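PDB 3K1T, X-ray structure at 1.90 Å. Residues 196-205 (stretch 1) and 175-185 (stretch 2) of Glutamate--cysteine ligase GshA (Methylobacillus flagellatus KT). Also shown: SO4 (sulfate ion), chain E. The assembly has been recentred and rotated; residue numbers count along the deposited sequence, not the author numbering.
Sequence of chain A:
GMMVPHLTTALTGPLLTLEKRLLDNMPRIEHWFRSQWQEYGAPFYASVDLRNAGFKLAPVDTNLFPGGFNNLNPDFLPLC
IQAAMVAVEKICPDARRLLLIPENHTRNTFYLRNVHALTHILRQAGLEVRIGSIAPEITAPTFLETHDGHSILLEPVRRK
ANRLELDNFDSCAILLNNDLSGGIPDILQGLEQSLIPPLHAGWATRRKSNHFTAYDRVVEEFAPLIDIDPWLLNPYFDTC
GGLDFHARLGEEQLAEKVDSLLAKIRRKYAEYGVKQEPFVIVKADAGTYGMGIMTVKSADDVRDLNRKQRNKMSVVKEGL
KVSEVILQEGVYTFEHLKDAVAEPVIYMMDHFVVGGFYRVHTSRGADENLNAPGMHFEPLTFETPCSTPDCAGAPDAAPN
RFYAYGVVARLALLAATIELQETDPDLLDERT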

# COMPACT_ATOMS: atom_id res chain seq x y z
N ILE A 196 -9.75 19.10 -2.74
CA ILE A 196 -8.53 18.34 -2.49
C ILE A 196 -7.53 18.67 -3.58
O ILE A 196 -7.76 18.40 -4.75
CB ILE A 196 -8.78 16.81 -2.50
CG1 ILE A 196 -9.86 16.42 -1.48
CG2 ILE A 196 -7.42 16.06 -2.27
CD1 ILE A 196 -10.52 15.05 -1.69
N PRO A 197 -6.41 19.31 -3.23
CA PRO A 197 -6.03 19.88 -1.95
C PRO A 197 -6.96 21.04 -1.57
O PRO A 197 -7.60 21.61 -2.45
CB PRO A 197 -4.61 20.39 -2.20
CG PRO A 197 -4.50 20.56 -3.64
CD PRO A 197 -5.41 19.60 -4.29
N PRO A 198 -7.04 21.40 -0.27
CA PRO A 198 -8.03 22.39 0.08
C PRO A 198 -7.53 23.82 -0.14
O PRO A 198 -7.14 24.49 0.82
CB PRO A 198 -8.31 22.09 1.56
CG PRO A 198 -7.01 21.55 2.07
CD PRO A 198 -6.48 20.71 0.91
N LEU A 199 -7.63 24.31 -1.37
CA LEU A 199 -7.16 25.64 -1.70
C LEU A 199 -8.26 26.67 -1.39
O LEU A 199 -9.46 26.39 -1.54
CB LEU A 199 -6.79 25.73 -3.18
CG LEU A 199 -5.88 24.61 -3.73
CD1 LEU A 199 -5.64 24.86 -5.22
CD2 LEU A 199 -4.54 24.53 -2.98
N HIS A 200 -7.81 27.86 -1.03
CA HIS A 200 -8.66 29.04 -0.77
C HIS A 200 -8.19 30.24 -1.60
O HIS A 200 -6.99 30.33 -1.91
CB HIS A 200 -8.54 29.43 0.70
CG HIS A 200 -8.87 28.30 1.63
ND1 HIS A 200 -10.17 27.92 1.90
CD2 HIS A 200 -8.07 27.45 2.32
CE1 HIS A 200 -10.15 26.89 2.72
NE2 HIS A 200 -8.89 26.58 2.99
N ALA A 201 -9.14 31.15 -1.93
CA ALA A 201 -8.85 32.40 -2.65
C ALA A 201 -7.57 33.01 -2.04
O ALA A 201 -7.44 33.09 -0.84
CB ALA A 201 -10.04 33.41 -2.53
N GLY A 202 -6.63 33.41 -2.88
CA GLY A 202 -5.35 33.93 -2.41
C GLY A 202 -4.24 32.96 -2.82
O GLY A 202 -3.09 33.35 -2.97
N TRP A 203 -4.62 31.68 -2.98
CA TRP A 203 -3.70 30.62 -3.38
C TRP A 203 -2.77 31.07 -4.49
O TRP A 203 -1.55 30.95 -4.38
CB TRP A 203 -4.52 29.41 -3.85
CG TRP A 203 -3.79 28.45 -4.72
CD1 TRP A 203 -4.00 28.23 -6.07
CD2 TRP A 203 -2.73 27.60 -4.34
NE1 TRP A 203 -3.13 27.26 -6.52
CE2 TRP A 203 -2.34 26.86 -5.47
CE3 TRP A 203 -2.08 27.37 -3.12
CZ2 TRP A 203 -1.33 25.93 -5.43
CZ3 TRP A 203 -1.08 26.45 -3.09
CH2 TRP A 203 -0.72 25.73 -4.22
N ALA A 204 -3.34 31.61 -5.56
CA ALA A 204 -2.59 31.85 -6.80
C ALA A 204 -1.64 33.06 -6.71
O ALA A 204 -0.77 33.21 -7.57
CB ALA A 204 -3.56 32.00 -8.01
N THR A 205 -1.83 33.90 -5.70
CA THR A 205 -0.96 35.06 -5.50
C THR A 205 -0.21 34.93 -4.17
O THR A 205 0.28 35.92 -3.63
CB THR A 205 -1.79 36.39 -5.51
OG1 THR A 205 -2.85 36.27 -4.58
CG2 THR A 205 -2.36 36.66 -6.89
S SO4 E . -13.66 28.37 0.41
O1 SO4 E . -13.45 26.93 0.42
O2 SO4 E . -12.48 29.02 1.00
O3 SO4 E . -13.84 28.88 -0.94
O4 SO4 E . -14.80 28.66 1.26
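Stretch 2, residues 175-185: LLNNDLSGGIP

Stretch 2 enters as a β-strand at Leu175 and Leu176, runs parallel to the start of stretch 1, then leaves the strand and passes through a type I turn from Leu180 to Gly183 before Ile184 returns to the contact; the two stretches together bury 528 Å². Ile196 pairs with Leu175 in a parallel bridge, their CA atoms 4.8 Å apart and their side chains on the same face of the sheet, where Ile196 CG2 meets Leu175 CD1 at 3.6 Å. The bridge is fastened by Leu176 N, which donates to Ile196 O at 2.9 Å. Pro197 follows a cis peptide bond and lies beside Leu176, with CD 4.3 Å from Leu176 CB; Pro198, its CA-to-CB bond directed away, makes no contact with stretch 2. Leu199 turns back toward stretch 2: its CD1 lies 3.8 Å from Leu176 CD1 and 4.2 Å from Leu180 CD1, while its CB is 3.8 Å from Ile184 CD1. Ile184 CD1, at the end of an m,t side chain, lies 3.2 Å from His200 C and 3.5 Å from Ala201 N. The CA-to-CB bond of His200 points away from stretch 2, and its ND1 donates to sulfate O2 at 2.7 Å. A type II turn from His200 to Trp203, closed by Trp203 N to His200 O at 2.9 Å, carries the chain through Gly202, whose backbone angles call for glycine. Trp203 presents its ring edge to the carbonyls of Asp179 and Leu180, just before and at the start of the turn: its NE1 donates to Asp179 O at 3.1 Å, and its CD1 lies 3.8 Å from Leu180 O. Ala204 packs its methyl against the backbone of that turn, with CB 3.6 Å from both Ser181 O and Gly183 N. A water sits between the stretches here, its O 2.7 Å from Ala204 O and 2.8 Å from Ser181 O. Thr205 lies beyond the contact.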

# COMPACT_ATOMS: atom_id res chain seq x y z
N LEU A 175 -11.76 16.48 -6.25
CA LEU A 175 -10.33 16.35 -6.45
C LEU A 175 -9.88 17.21 -7.60
O LEU A 175 -10.36 17.07 -8.72
CB LEU A 175 -9.93 14.88 -6.71
CG LEU A 175 -8.45 14.59 -6.94
CD1 LEU A 175 -7.62 14.95 -5.68
CD2 LEU A 175 -8.18 13.10 -7.34
N LEU A 176 -9.00 18.15 -7.31
CA LEU A 176 -8.39 18.97 -8.34
C LEU A 176 -7.22 18.28 -9.04
O LEU A 176 -6.24 17.90 -8.39
CB LEU A 176 -7.89 20.28 -7.74
CG LEU A 176 -8.92 21.15 -7.06
CD1 LEU A 176 -8.21 22.27 -6.27
CD2 LEU A 176 -9.92 21.70 -8.12
N ASN A 177 -7.32 18.13 -10.36
CA ASN A 177 -6.16 17.81 -11.20
C ASN A 177 -5.84 19.02 -12.10
O ASN A 177 -5.29 18.88 -13.19
CB ASN A 177 -6.40 16.54 -12.01
CG ASN A 177 -5.13 15.94 -12.55
OD1 ASN A 177 -4.95 15.85 -13.78
ND2 ASN A 177 -4.24 15.53 -11.64
N ASN A 178 -6.19 20.20 -11.60
CA ASN A 178 -6.05 21.51 -12.28
C ASN A 178 -5.40 22.40 -11.20
O ASN A 178 -5.95 22.53 -10.10
CB ASN A 178 -7.45 22.00 -12.63
CG ASN A 178 -7.47 23.35 -13.31
OD1 ASN A 178 -6.69 24.27 -12.97
ND2 ASN A 178 -8.35 23.49 -14.31
N ASP A 179 -4.23 22.96 -11.47
CA ASP A 179 -3.49 23.65 -10.43
C ASP A 179 -4.04 25.06 -10.11
O ASP A 179 -3.58 25.69 -9.16
CB ASP A 179 -1.97 23.68 -10.73
CG ASP A 179 -1.60 24.58 -11.86
OD1 ASP A 179 -2.41 25.41 -12.33
OD2 ASP A 179 -0.45 24.44 -12.30
N LEU A 180 -5.02 25.54 -10.87
CA LEU A 180 -5.68 26.83 -10.57
C LEU A 180 -4.64 27.99 -10.42
O LEU A 180 -4.88 28.98 -9.71
CB LEU A 180 -6.59 26.70 -9.34
CG LEU A 180 -7.73 25.64 -9.39
CD1 LEU A 180 -8.60 25.64 -8.16
CD2 LEU A 180 -8.59 25.79 -10.65
N SER A 181 -3.54 27.90 -11.15
CA SER A 181 -2.47 28.90 -11.06
C SER A 181 -2.91 30.27 -11.63
O SER A 181 -2.32 31.30 -11.31
CB SER A 181 -1.22 28.41 -11.77
OG SER A 181 -1.50 28.13 -13.13
N GLY A 182 -3.93 30.24 -12.49
CA GLY A 182 -4.58 31.43 -12.98
C GLY A 182 -5.56 32.09 -12.02
O GLY A 182 -6.15 33.12 -12.36
N GLY A 183 -5.71 31.53 -10.82
CA GLY A 183 -6.67 32.00 -9.82
C GLY A 183 -7.80 31.00 -9.60
O GLY A 183 -8.24 30.33 -10.56
N ILE A 184 -8.25 30.86 -8.35
CA ILE A 184 -9.41 30.03 -8.06
C ILE A 184 -10.68 30.71 -8.60
O ILE A 184 -11.04 31.81 -8.17
CB ILE A 184 -9.58 29.76 -6.56
CG1 ILE A 184 -8.31 29.09 -5.97
CG2 ILE A 184 -10.79 28.84 -6.31
CD1 ILE A 184 -8.45 28.86 -4.45
N PRO A 185 -11.37 30.07 -9.55
CA PRO A 185 -12.59 30.68 -10.11
C PRO A 185 -13.64 30.85 -9.05
O PRO A 185 -13.77 30.00 -8.16
CB PRO A 185 -13.08 29.65 -11.15
CG PRO A 185 -12.01 28.67 -11.29
CD PRO A 185 -11.05 28.78 -10.17
O HOH W 1 -0.20 31.35 -9.41